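Local coordinates for nine-heme cytochrome c (Desulfovibrio desulfuricans, PDB 1OFW), which carries electrons through nine covalently bound c-type hemes and may belong to a transmembrane redox complex that delivers electrons for sulfate reduction, at residues A2-D7 and H40-D45; P32-H37 and A160-A165; C127-N132 and F217-E222. One frame throughout, in Å; residues are numbered along the deposited sequence.

Contacts 1 and 2 share a corner of the N-terminal heme region: strand 33-36 runs directly into helix 37-43, their segments alternate along the chain, and their centres lie about 13 Å apart. Leu-3 of contact 1 packs on Ala-160, Val-163 and Leu-164 of contact 2. Contact 3 lies nearer the middle of the molecule, its centre about 14 Å from that of contact 2 and about 22 Å from that of contact 1. It touches contact 2, with a probable hydrogen bond between Val-34 N and Asn-132 OD1 (2.9 Å), and joins a segment from each of the two class III cytochrome c family regions. Together the segments supply axial histidines to hemes 1, 3, 4 and 5.

Contact 1 of 3, residues A2-D7 and H40-D45; sequences ALEPTD and HEKKID. With HEC (heme c), chain E.
The carboxylate of Glu-4 takes the ammonium group of Lys-42 on the syn side of OE2, with the nitrogen 34° out of the carboxylate plane. This surface salt bridge measures 2.9 Å from Lys-42 NZ to Glu-4 OE2, while Glu-4 OE1 stays a little farther off, at 3.3 Å from NZ. The two side chains approach from opposite directions, both extended beyond CG. The side chain of Glu-41 crosses that of Thr-6 at about a right angle, and its OE1 lies 3.3 Å from both CB and CG2 of Thr-6. With chi1 at 75°, CG of Glu-41 sits between the backbone N and the carbonyl carbon, and the chain then runs straight out toward the N-terminal segment. The polar end is bound outside the two segments: Ser-8 OG and His-37 ND1 are hydrogen-bonded to OE1. As His-37 is an axial ligand of heme 1, Glu-41 is a second-shell residue of a bis-histidine heme, and its charge would be expected to polarise that imidazole. A water accepts from Asp-7 N at 2.9 Å and donates to Glu-41 OE2 at 3.0 Å, bridging the segments beside the carboxylate. One residue before Glu-41 on the same helix, His-40 binds the iron of heme 3 through NE2 at 2.0 Å, opposite His-101. Its ring edge points in plane at heme atom C4A, and ND1 is hydrogen-bonded to Asn-36 O, which helps fix the ring's rotation. Thr-6 OG1 turns to the following loop, where Ala-10 O and Gly-9 N are its partners.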
loop_
_atom_site.group_PDB
_atom_site.type_symbol
_atom_site.label_atom_id
_atom_site.label_comp_id
_atom_site.label_asym_id
_atom_site.label_seq_id
_atom_site.Cartn_x
_atom_site.Cartn_y
_atom_site.Cartn_z
ATOM N N ALA A 2 4.833 0.869 28.391
ATOM C CA ALA A 2 5.748 -0.055 27.704
ATOM C C ALA A 2 4.900 -0.862 26.719
ATOM O O ALA A 2 3.794 -1.263 27.118
ATOM C CB ALA A 2 6.479 -0.949 28.670
ATOM N N LEU A 3 5.387 -1.086 25.508
ATOM C CA LEU A 3 4.639 -1.870 24.528
ATOM C C LEU A 3 4.519 -3.309 24.986
ATOM O O LEU A 3 5.258 -3.800 25.849
ATOM C CB LEU A 3 5.306 -1.793 23.160
ATOM C CG LEU A 3 5.594 -0.401 22.583
ATOM C CD1 LEU A 3 6.486 -0.492 21.357
ATOM C CD2 LEU A 3 4.326 0.346 22.192
ATOM N N GLU A 4 3.570 -4.055 24.429
ATOM C CA GLU A 4 3.429 -5.461 24.735
ATOM C C GLU A 4 4.624 -6.283 24.290
ATOM O O GLU A 4 5.108 -6.118 23.168
ATOM C CB GLU A 4 2.165 -5.975 24.051
ATOM C CG GLU A 4 1.876 -7.451 24.098
ATOM C CD GLU A 4 0.673 -7.856 23.229
ATOM O OE1 GLU A 4 -0.106 -6.980 22.811
ATOM O OE2 GLU A 4 0.492 -9.062 22.937
ATOM N N PRO A 5 5.145 -7.169 25.129
ATOM C CA PRO A 5 6.332 -7.976 24.763
ATOM C C PRO A 5 5.989 -8.999 23.703
ATOM O O PRO A 5 4.879 -9.532 23.621
ATOM C CB PRO A 5 6.763 -8.630 26.064
ATOM C CG PRO A 5 5.665 -8.396 27.030
ATOM C CD PRO A 5 4.651 -7.445 26.489
ATOM N N THR A 6 6.955 -9.299 22.832
ATOM C CA THR A 6 6.789 -10.347 21.843
ATOM C C THR A 6 7.016 -11.747 22.410
ATOM O O THR A 6 7.807 -11.949 23.343
ATOM C CB THR A 6 7.817 -10.207 20.707
ATOM O OG1 THR A 6 9.147 -10.365 21.274
ATOM C CG2 THR A 6 7.706 -8.855 20.028
ATOM N N ASP A 7 6.379 -12.763 21.837
ATOM C CA ASP A 7 6.741 -14.138 22.116
ATOM C C ASP A 7 8.126 -14.473 21.570
ATOM O O ASP A 7 8.835 -15.265 22.194
ATOM C CB ASP A 7 5.713 -15.081 21.523
ATOM C CG ASP A 7 4.432 -15.059 22.352
ATOM O OD1 ASP A 7 4.356 -14.479 23.462
ATOM O OD2 ASP A 7 3.480 -15.665 21.823
ATOM N N HIS A 40 3.679 -7.756 13.237
ATOM C CA HIS A 40 4.053 -8.632 12.131
ATOM C C HIS A 40 4.207 -10.092 12.558
ATOM O O HIS A 40 3.732 -10.995 11.878
ATOM C CB HIS A 40 5.342 -8.123 11.479
ATOM C CG HIS A 40 5.095 -6.949 10.552
ATOM N ND1 HIS A 40 4.981 -5.638 10.981
ATOM C CD2 HIS A 40 4.959 -6.918 9.202
ATOM C CE1 HIS A 40 4.771 -4.859 9.930
ATOM N NE2 HIS A 40 4.763 -5.611 8.841
ATOM N N GLU A 41 4.821 -10.408 13.698
ATOM C CA GLU A 41 5.013 -11.814 14.061
ATOM C C GLU A 41 3.668 -12.430 14.435
ATOM O O GLU A 41 3.556 -13.650 14.294
ATOM C CB GLU A 41 6.054 -11.954 15.163
ATOM C CG GLU A 41 5.598 -11.553 16.566
ATOM C CD GLU A 41 6.740 -11.766 17.566
ATOM O OE1 GLU A 41 7.740 -11.021 17.476
ATOM O OE2 GLU A 41 6.653 -12.675 18.428
ATOM N N LYS A 42 2.707 -11.623 14.865
ATOM C CA LYS A 42 1.404 -12.212 15.178
ATOM C C LYS A 42 0.704 -12.586 13.873
ATOM O O LYS A 42 -0.064 -13.545 13.893
ATOM C CB LYS A 42 0.524 -11.267 15.968
ATOM C CG LYS A 42 0.924 -11.111 17.420
ATOM C CD LYS A 42 0.175 -9.955 18.058
ATOM C CE LYS A 42 0.423 -9.986 19.560
ATOM N NZ LYS A 42 -0.537 -9.054 20.227
ATOM N N LYS A 43 0.926 -11.892 12.759
ATOM C CA LYS A 43 0.214 -12.248 11.539
ATOM C C LYS A 43 0.929 -13.162 10.566
ATOM O O LYS A 43 0.304 -13.905 9.804
ATOM C CB LYS A 43 -0.100 -10.921 10.843
ATOM C CG LYS A 43 -1.105 -10.908 9.733
ATOM C CD LYS A 43 -2.456 -11.398 10.220
ATOM C CE LYS A 43 -3.626 -10.464 10.146
ATOM N NZ LYS A 43 -4.891 -11.265 10.156
ATOM N N ILE A 44 2.250 -13.155 10.560
ATOM C CA ILE A 44 3.086 -13.897 9.662
ATOM C C ILE A 44 3.719 -15.072 10.474
ATOM O O ILE A 44 4.545 -14.791 11.361
ATOM C CB ILE A 44 4.140 -13.016 9.009
ATOM C CG1 ILE A 44 3.605 -11.791 8.251
ATOM C CG2 ILE A 44 5.029 -13.840 8.089
ATOM C CD1 ILE A 44 2.578 -12.120 7.204
ATOM N N ASP A 45 3.352 -16.309 10.189
ATOM C CA ASP A 45 3.663 -17.442 11.060
ATOM C C ASP A 45 5.126 -17.834 11.114
ATOM O O ASP A 45 5.704 -18.156 12.156
ATOM C CB ASP A 45 2.869 -18.671 10.600
ATOM C CG ASP A 45 1.400 -18.416 10.335
ATOM O OD1 ASP A 45 0.560 -18.886 11.141
ATOM O OD2 ASP A 45 1.068 -17.764 9.317
HETATM FE FE HEC E . 4.345 -4.979 6.974
HETATM C CHA HEC E . 1.388 -4.150 8.376
HETATM C CHB HEC E . 5.562 -1.810 7.632
HETATM C CHC HEC E . 7.464 -6.009 6.176
HETATM C CHD HEC E . 3.091 -8.044 6.103
HETATM N NA HEC E . 3.584 -3.295 7.733
HETATM C C1A HEC E . 2.320 -3.133 8.278
HETATM C C2A HEC E . 2.176 -1.760 8.684
HETATM C C3A HEC E . 3.283 -1.095 8.357
HETATM C C4A HEC E . 4.231 -2.093 7.874
HETATM C CMA HEC E . 3.570 0.385 8.467
HETATM C CAA HEC E . 0.918 -1.213 9.402
HETATM C CBA HEC E . 0.834 -1.711 10.878
HETATM C CGA HEC E . 2.073 -1.208 11.623
HETATM O O1A HEC E . 2.095 -0.008 11.881
HETATM O O2A HEC E . 2.981 -2.044 11.853
HETATM N NB HEC E . 6.130 -4.082 6.917
HETATM C C1B HEC E . 6.476 -2.777 7.239
HETATM C C2B HEC E . 7.903 -2.587 7.087
HETATM C C3B HEC E . 8.430 -3.761 6.659
HETATM C C4B HEC E . 7.333 -4.694 6.579
HETATM C CMB HEC E . 8.607 -1.257 7.363
HETATM C CAB HEC E . 9.858 -4.148 6.277
HETATM C CBB HEC E . 10.934 -3.764 7.347
HETATM N NC HEC E . 5.113 -6.679 6.257
HETATM C C1C HEC E . 6.449 -6.919 5.936
HETATM C C2C HEC E . 6.583 -8.222 5.314
HETATM C C3C HEC E . 5.368 -8.785 5.319
HETATM C C4C HEC E . 4.452 -7.830 5.898
HETATM C CMC HEC E . 7.930 -8.713 4.740
HETATM C CAC HEC E . 4.879 -10.112 4.774
HETATM C CBC HEC E . 5.889 -11.287 4.790
HETATM N ND HEC E . 2.590 -5.911 7.199
HETATM C C1D HEC E . 2.271 -7.174 6.769
HETATM C C2D HEC E . 0.903 -7.472 7.139
HETATM C C3D HEC E . 0.454 -6.431 7.854
HETATM C C4D HEC E . 1.478 -5.408 7.847
HETATM C CMD HEC E . 0.186 -8.764 6.775
HETATM C CAD HEC E . -0.887 -6.268 8.582
HETATM C CBD HEC E . -0.844 -7.020 9.934
HETATM C CGD HEC E . -2.212 -7.138 10.585
HETATM O O1D HEC E . -2.288 -7.246 11.830
HETATM O O2D HEC E . -3.216 -7.141 9.854
HETATM O O HOH W 1 4.159 -12.107 20.010
#

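Contact 2 of 3, residues P32-H37 and A160-A165; sequences PVVFNH and AETVLA. With HEC (heme c), chain C.
Val-34 pushes its CG2 methyl against the CG2 methyl of Thr-162, tip to tip at 3.6 Å, and also lies close to the Thr-162 hydroxyl. Its other branch slants past Val-163, CG1 to CG2 at 4.1 Å. CG1 stands anti to the backbone N (chi1 180°), and the two methyls are thereby spread over two successive residues of the helix. Val-163 turns its second methyl to Asn-36: CG1 lies 4.1 Å from Asn-36 ND2, and the side chains meet at about a right angle. The amide oxygen of Asn-36 has a separate task as N-cap of helix 37-43, where OD1 accepts from Ile-39 N. Helix 160-164 crosses strand 33-36 at -75°, with 9.0 Å between the axes of the short segments. Strand 33-36 pairs antiparallel with strand 13-16, and its side chains alternate, Val-34 and Asn-36 facing helix 152-164 while Val-33 and Phe-35 start out away from it, and both touch hemes. The strand pair, within the class III cytochrome c family region, thus packs against helix 152-164 on one side and meets hemes through Val-33 and Phe-35 on the other. On the heme side, the Phe-35 ring has the CMD methyl of heme 1 over one face, 3.7 Å above the plane and offset toward the rim, and its edge meets His-37 CD2. His-37 NE2 binds the heme 1 iron at 2.0 Å, with His-51 as the other axial ligand. The buried hydroxyl of Thr-162 is satisfied outside the two segments, by Thr-134 N and Leu-158 O.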
loop_
_atom_site.group_PDB
_atom_site.type_symbol
_atom_site.label_atom_id
_atom_site.label_comp_id
_atom_site.label_asym_id
_atom_site.label_seq_id
_atom_site.Cartn_x
_atom_site.Cartn_y
_atom_site.Cartn_z
ATOM N N PRO A 32 14.250 7.542 9.735
ATOM C CA PRO A 32 14.250 6.126 10.081
ATOM C C PRO A 32 12.852 5.526 10.159
ATOM O O PRO A 32 11.861 6.225 10.321
ATOM C CB PRO A 32 14.955 6.106 11.438
ATOM C CG PRO A 32 15.821 7.333 11.419
ATOM C CD PRO A 32 14.987 8.381 10.682
ATOM N N VAL A 33 12.793 4.220 10.036
ATOM C CA VAL A 33 11.546 3.439 10.037
ATOM C C VAL A 33 11.312 2.750 11.369
ATOM O O VAL A 33 12.207 2.031 11.829
ATOM C CB VAL A 33 11.603 2.391 8.921
ATOM C CG1 VAL A 33 10.398 1.487 8.966
ATOM C CG2 VAL A 33 11.720 3.065 7.551
ATOM N N VAL A 34 10.141 2.956 11.955
ATOM C CA VAL A 34 9.798 2.209 13.166
ATOM C C VAL A 34 8.938 1.025 12.734
ATOM O O VAL A 34 7.818 1.163 12.237
ATOM C CB VAL A 34 9.082 3.065 14.198
ATOM C CG1 VAL A 34 8.757 2.210 15.420
ATOM C CG2 VAL A 34 9.937 4.254 14.616
ATOM N N PHE A 35 9.479 -0.166 12.852
ATOM C CA PHE A 35 8.900 -1.415 12.441
ATOM C C PHE A 35 8.238 -2.061 13.650
ATOM O O PHE A 35 8.898 -2.257 14.671
ATOM C CB PHE A 35 9.986 -2.321 11.864
ATOM C CG PHE A 35 9.488 -3.702 11.500
ATOM C CD1 PHE A 35 8.656 -3.901 10.403
ATOM C CD2 PHE A 35 9.812 -4.815 12.239
ATOM C CE1 PHE A 35 8.198 -5.131 10.050
ATOM C CE2 PHE A 35 9.345 -6.053 11.865
ATOM C CZ PHE A 35 8.512 -6.255 10.790
ATOM N N ASN A 36 6.950 -2.382 13.560
ATOM C CA ASN A 36 6.191 -3.002 14.636
ATOM C C ASN A 36 6.276 -4.509 14.510
ATOM O O ASN A 36 5.519 -5.188 13.796
ATOM C CB ASN A 36 4.737 -2.486 14.600
ATOM C CG ASN A 36 4.037 -2.809 15.908
ATOM O OD1 ASN A 36 4.256 -3.898 16.434
ATOM N ND2 ASN A 36 3.202 -1.893 16.411
ATOM N N HIS A 37 7.292 -5.073 15.184
ATOM C CA HIS A 37 7.575 -6.483 15.087
ATOM C C HIS A 37 6.450 -7.310 15.689
ATOM O O HIS A 37 6.116 -8.380 15.201
ATOM C CB HIS A 37 8.922 -6.799 15.768
ATOM C CG HIS A 37 9.528 -8.089 15.333
ATOM N ND1 HIS A 37 9.104 -9.338 15.710
ATOM C CD2 HIS A 37 10.567 -8.342 14.474
ATOM C CE1 HIS A 37 9.842 -10.268 15.133
ATOM N NE2 HIS A 37 10.749 -9.690 14.367
ATOM N N ALA A 160 8.821 3.207 20.899
ATOM C CA ALA A 160 7.552 3.244 21.624
ATOM C C ALA A 160 6.871 4.582 21.530
ATOM O O ALA A 160 5.650 4.692 21.410
ATOM C CB ALA A 160 7.813 2.894 23.085
ATOM N N GLU A 161 7.628 5.658 21.597
ATOM C CA GLU A 161 7.068 6.996 21.468
ATOM C C GLU A 161 6.402 7.145 20.112
ATOM O O GLU A 161 5.302 7.656 19.944
ATOM C CB GLU A 161 8.158 8.047 21.688
ATOM C CG GLU A 161 7.662 9.448 21.422
ATOM C CD GLU A 161 8.720 10.492 21.757
ATOM O OE1 GLU A 161 9.867 10.133 22.072
ATOM O OE2 GLU A 161 8.372 11.688 21.697
ATOM N N THR A 162 7.088 6.639 19.096
ATOM C CA THR A 162 6.520 6.702 17.745
ATOM C C THR A 162 5.244 5.914 17.643
ATOM O O THR A 162 4.198 6.407 17.177
ATOM C CB THR A 162 7.558 6.172 16.734
ATOM O OG1 THR A 162 8.732 6.959 16.797
ATOM C CG2 THR A 162 7.040 6.301 15.295
ATOM N N VAL A 163 5.263 4.644 18.060
ATOM C CA VAL A 163 4.094 3.779 17.970
ATOM C C VAL A 163 2.915 4.373 18.738
ATOM O O VAL A 163 1.763 4.354 18.270
ATOM C CB VAL A 163 4.367 2.344 18.441
ATOM C CG1 VAL A 163 3.094 1.555 18.620
ATOM C CG2 VAL A 163 5.274 1.660 17.416
ATOM N N LEU A 164 3.207 4.922 19.923
ATOM C CA LEU A 164 2.075 5.362 20.741
ATOM C C LEU A 164 1.433 6.616 20.203
ATOM O O LEU A 164 0.252 6.867 20.509
ATOM C CB LEU A 164 2.581 5.508 22.181
ATOM C CG LEU A 164 2.951 4.163 22.836
ATOM C CD1 LEU A 164 3.612 4.425 24.179
ATOM C CD2 LEU A 164 1.738 3.250 23.003
ATOM N N ALA A 165 2.125 7.407 19.403
ATOM C CA ALA A 165 1.528 8.605 18.833
ATOM C C ALA A 165 0.922 8.355 17.441
ATOM O O ALA A 165 0.440 9.325 16.841
ATOM C CB ALA A 165 2.523 9.723 18.683
HETATM FE FE HEC C . 12.069 -10.606 13.155
HETATM C CHA HEC C . 14.209 -8.091 13.967
HETATM C CHB HEC C . 13.393 -12.578 15.625
HETATM C CHC HEC C . 9.584 -12.871 12.677
HETATM C CHD HEC C . 11.086 -8.901 10.359
HETATM N NA HEC C . 13.507 -10.383 14.501
HETATM C C1A HEC C . 14.263 -9.252 14.711
HETATM C C2A HEC C . 15.179 -9.490 15.821
HETATM C C3A HEC C . 14.956 -10.734 16.264
HETATM C C4A HEC C . 13.911 -11.315 15.453
HETATM C CMA HEC C . 15.625 -11.515 17.417
HETATM C CAA HEC C . 16.232 -8.488 16.341
HETATM C CBA HEC C . 17.543 -8.826 15.590
HETATM C CGA HEC C . 18.689 -7.861 15.728
HETATM O O1A HEC C . 18.500 -6.648 15.948
HETATM O O2A HEC C . 19.841 -8.365 15.610
HETATM N NB HEC C . 11.624 -12.381 13.949
HETATM C C1B HEC C . 12.299 -13.067 14.959
HETATM C C2B HEC C . 11.652 -14.347 15.186
HETATM C C3B HEC C . 10.553 -14.405 14.414
HETATM C C4B HEC C . 10.546 -13.163 13.631
HETATM C CMB HEC C . 12.184 -15.404 16.185
HETATM C CAB HEC C . 9.470 -15.471 14.293
HETATM C CBB HEC C . 8.718 -15.705 15.608
HETATM N NC HEC C . 10.642 -10.837 11.792
HETATM C C1C HEC C . 9.711 -11.833 11.770
HETATM C C2C HEC C . 8.840 -11.664 10.635
HETATM C C3C HEC C . 9.272 -10.588 9.957
HETATM C C4C HEC C . 10.392 -10.042 10.677
HETATM C CMC HEC C . 7.684 -12.623 10.277
HETATM C CAC HEC C . 8.796 -10.016 8.617
HETATM C CBC HEC C . 7.306 -9.661 8.557
HETATM N ND HEC C . 12.584 -8.883 12.301
HETATM C C1D HEC C . 12.064 -8.327 11.147
HETATM C C2D HEC C . 12.661 -7.047 10.913
HETATM C C3D HEC C . 13.470 -6.767 11.952
HETATM C C4D HEC C . 13.446 -7.950 12.812
HETATM C CMD HEC C . 12.337 -6.185 9.658
HETATM C CAD HEC C . 14.261 -5.491 12.236
HETATM C CBD HEC C . 15.756 -5.603 11.867
HETATM C CGD HEC C . 16.473 -4.277 12.247
HETATM O O1D HEC C . 17.136 -3.768 11.323
HETATM O O2D HEC C . 16.387 -3.801 13.390
#

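Contact 3 of 3, residues C127-N132 and F217-E222; sequences CATCHN and FHNKPE. With HEC (heme c), chain G.
The turn around Thr-129, on helix 124-130, meets the chain just where helix 212-217 gives way to loop, Thr-129 and Phe-217 being nearest with their CA atoms 6.4 Å apart. The turn is held by His-131 N to Cys-127 O at 2.8 Å, and His-131 and His-218 each centre an inverse gamma turn. Thr-129 carries most of the contact. Its CG2 methyl lies over the middle of the Phe-217 ring, a CH-pi contact of 3.5 Å from CG2 to the centroid and 10° off the ring normal. OG1 lies beside the backbone N (chi1 -58°), which puts CG2 anti to that N and over the face, and leaves the hydroxyl above the ring's level, displaced beyond the rim near CD2 and turned toward Asn-219. At the edge of the same ring stands Cys-130 SG, 5.3 Å from the centroid and 76° off the normal, a sulfur-aromatic contact that brings SG to 4.0 Å from Phe-217 CZ. That sulfur belongs to a CXXCH heme-binding motif: Cys-127 and Cys-130 form thioether bonds to CAB and CAC of heme 5, and His-131 NE2 binds its iron, with His-81 as the other axial ligand. The heme methyl CMC also reaches the edge of the phenylalanine ring, while Trp-126 packs against Phe-217 from outside the two segments. Next to Phe-217, His-218 and His-115 ligate heme 4, between the two tetraheme clusters. Thr-129 OG1 lies 2.9 Å from Asn-219 ND2. The hydroxyl is hydrogen-bonded to Ala-125 O, which receives a weak bond from Asn-219 ND2.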
loop_
_atom_site.group_PDB
_atom_site.type_symbol
_atom_site.label_atom_id
_atom_site.label_comp_id
_atom_site.label_asym_id
_atom_site.label_seq_id
_atom_site.Cartn_x
_atom_site.Cartn_y
_atom_site.Cartn_z
ATOM N N CYS A 127 5.790 6.889 1.254
ATOM C CA CYS A 127 7.055 6.728 1.963
ATOM C C CYS A 127 6.908 6.900 3.484
ATOM O O CYS A 127 7.497 6.145 4.266
ATOM C CB CYS A 127 8.101 7.726 1.494
ATOM S SG CYS A 127 8.322 7.999 -0.279
ATOM N N ALA A 128 6.147 7.908 3.876
ATOM C CA ALA A 128 6.039 8.346 5.257
ATOM C C ALA A 128 5.310 7.341 6.108
ATOM O O ALA A 128 5.403 7.377 7.327
ATOM C CB ALA A 128 5.377 9.734 5.328
ATOM N N THR A 129 4.586 6.413 5.502
ATOM C CA THR A 129 3.904 5.347 6.230
ATOM C C THR A 129 4.929 4.481 6.945
ATOM O O THR A 129 4.699 4.035 8.073
ATOM C CB THR A 129 3.016 4.490 5.304
ATOM O OG1 THR A 129 2.074 5.370 4.671
ATOM C CG2 THR A 129 2.253 3.475 6.114
ATOM N N CYS A 130 6.062 4.249 6.277
ATOM C CA CYS A 130 7.175 3.560 6.910
ATOM C C CYS A 130 8.197 4.524 7.500
ATOM O O CYS A 130 8.674 4.288 8.608
ATOM C CB CYS A 130 7.847 2.627 5.905
ATOM S SG CYS A 130 6.714 1.363 5.299
ATOM N N HIS A 131 8.610 5.530 6.795
ATOM C CA HIS A 131 9.622 6.508 7.215
ATOM C C HIS A 131 8.953 7.533 8.123
ATOM O O HIS A 131 8.544 8.620 7.726
ATOM C CB HIS A 131 10.280 7.109 5.964
ATOM C CG HIS A 131 11.082 6.117 5.169
ATOM N ND1 HIS A 131 12.397 5.806 5.539
ATOM C CD2 HIS A 131 10.834 5.374 4.067
ATOM C CE1 HIS A 131 12.880 4.923 4.696
ATOM N NE2 HIS A 131 11.962 4.627 3.777
ATOM N N ASN A 132 8.776 7.091 9.359
ATOM C CA ASN A 132 7.717 7.547 10.262
ATOM C C ASN A 132 8.205 7.903 11.649
ATOM O O ASN A 132 7.364 8.009 12.563
ATOM C CB ASN A 132 6.680 6.411 10.333
ATOM C CG ASN A 132 7.166 5.134 10.977
ATOM O OD1 ASN A 132 8.253 5.049 11.518
ATOM N ND2 ASN A 132 6.390 4.059 10.970
ATOM N N PHE A 217 -1.871 2.480 5.059
ATOM C CA PHE A 217 -1.511 3.026 3.739
ATOM C C PHE A 217 -2.660 3.818 3.112
ATOM O O PHE A 217 -2.380 4.669 2.264
ATOM C CB PHE A 217 -1.018 1.919 2.798
ATOM C CG PHE A 217 0.418 1.534 3.182
ATOM C CD1 PHE A 217 0.678 0.528 4.078
ATOM C CD2 PHE A 217 1.447 2.246 2.619
ATOM C CE1 PHE A 217 2.017 0.258 4.402
ATOM C CE2 PHE A 217 2.759 1.954 2.903
ATOM C CZ PHE A 217 3.035 0.931 3.775
ATOM N N HIS A 218 -3.882 3.579 3.551
ATOM C CA HIS A 218 -5.050 4.371 3.084
ATOM C C HIS A 218 -5.100 5.600 3.961
ATOM O O HIS A 218 -5.908 5.702 4.889
ATOM C CB HIS A 218 -6.299 3.527 3.183
ATOM C CG HIS A 218 -6.327 2.297 2.336
ATOM N ND1 HIS A 218 -7.239 1.309 2.545
ATOM C CD2 HIS A 218 -5.593 1.838 1.293
ATOM C CE1 HIS A 218 -7.087 0.320 1.675
ATOM N NE2 HIS A 218 -6.058 0.637 0.895
ATOM N N ASN A 219 -4.170 6.502 3.696
ATOM C CA ASN A 219 -3.841 7.476 4.735
ATOM C C ASN A 219 -4.241 8.906 4.406
ATOM O O ASN A 219 -3.664 9.838 4.971
ATOM C CB ASN A 219 -2.342 7.381 5.035
ATOM C CG ASN A 219 -1.492 7.502 3.793
ATOM O OD1 ASN A 219 -1.840 8.096 2.768
ATOM N ND2 ASN A 219 -0.312 6.884 3.860
ATOM N N LYS A 220 -5.197 9.130 3.519
ATOM C CA LYS A 220 -5.831 10.431 3.286
ATOM C C LYS A 220 -7.334 10.166 3.356
ATOM O O LYS A 220 -7.767 9.095 2.944
ATOM C CB LYS A 220 -5.463 11.055 1.964
ATOM C CG LYS A 220 -4.007 11.340 1.713
ATOM C CD LYS A 220 -3.484 12.543 2.435
ATOM C CE LYS A 220 -2.076 12.938 2.021
ATOM N NZ LYS A 220 -1.248 13.287 3.212
ATOM N N PRO A 221 -8.143 11.047 3.913
ATOM C CA PRO A 221 -9.560 10.691 4.106
ATOM C C PRO A 221 -10.285 10.326 2.811
ATOM O O PRO A 221 -11.181 9.467 2.833
ATOM C CB PRO A 221 -10.135 11.985 4.692
ATOM C CG PRO A 221 -8.968 12.621 5.373
ATOM C CD PRO A 221 -7.805 12.367 4.449
ATOM N N GLU A 222 -9.972 10.948 1.701
ATOM C CA GLU A 222 -10.645 10.638 0.447
ATOM C C GLU A 222 -9.899 9.656 -0.439
ATOM O O GLU A 222 -10.208 9.475 -1.635
ATOM C CB GLU A 222 -10.852 11.922 -0.381
ATOM C CG GLU A 222 -11.280 13.084 0.512
ATOM C CD GLU A 222 -10.075 13.864 1.037
ATOM O OE1 GLU A 222 -8.897 13.412 1.165
ATOM O OE2 GLU A 222 -10.343 15.050 1.367
HETATM FE FE HEC G . 12.259 3.303 2.281
HETATM C CHA HEC G . 15.350 2.607 3.587
HETATM C CHB HEC G . 13.664 5.712 0.321
HETATM C CHC HEC G . 9.202 3.976 0.930
HETATM C CHD HEC G . 10.892 0.849 4.223
HETATM N NA HEC G . 14.123 3.969 2.006
HETATM C C1A HEC G . 15.321 3.549 2.603
HETATM C C2A HEC G . 16.454 4.196 1.983
HETATM C C3A HEC G . 15.963 5.054 1.079
HETATM C C4A HEC G . 14.506 4.937 1.090
HETATM C CMA HEC G . 16.728 6.025 0.160
HETATM C CAA HEC G . 17.917 3.885 2.326
HETATM C CBA HEC G . 18.414 4.610 3.594
HETATM C CGA HEC G . 18.480 6.118 3.468
HETATM O O1A HEC G . 19.224 6.600 2.559
HETATM O O2A HEC G . 17.826 6.807 4.288
HETATM N NB HEC G . 11.586 4.592 0.918
HETATM C C1B HEC G . 12.291 5.574 0.242
HETATM C C2B HEC G . 11.378 6.400 -0.525
HETATM C C3B HEC G . 10.139 5.885 -0.355
HETATM C C4B HEC G . 10.265 4.756 0.533
HETATM C CMB HEC G . 11.816 7.646 -1.316
HETATM C CAB HEC G . 8.788 6.351 -0.908
HETATM C CBB HEC G . 8.864 6.513 -2.460
HETATM N NC HEC G . 10.425 2.586 2.557
HETATM C C1C HEC G . 9.279 2.991 1.897
HETATM C C2C HEC G . 8.163 2.225 2.375
HETATM C C3C HEC G . 8.624 1.357 3.303
HETATM C C4C HEC G . 10.041 1.570 3.395
HETATM C CMC HEC G . 6.722 2.475 1.881
HETATM C CAC HEC G . 7.833 0.389 4.202
HETATM C CBC HEC G . 6.922 -0.578 3.410
HETATM N ND HEC G . 12.962 2.024 3.646
HETATM C C1D HEC G . 12.227 1.130 4.393
HETATM C C2D HEC G . 13.073 0.533 5.415
HETATM C C3D HEC G . 14.301 1.052 5.256
HETATM C C4D HEC G . 14.264 1.938 4.125
HETATM C CMD HEC G . 12.599 -0.511 6.455
HETATM C CAD HEC G . 15.542 0.772 6.135
HETATM C CBD HEC G . 15.557 1.741 7.354
HETATM C CGD HEC G . 16.073 3.110 7.016
HETATM O O1D HEC G . 15.398 4.165 7.239
HETATM O O2D HEC G . 17.230 3.162 6.517
#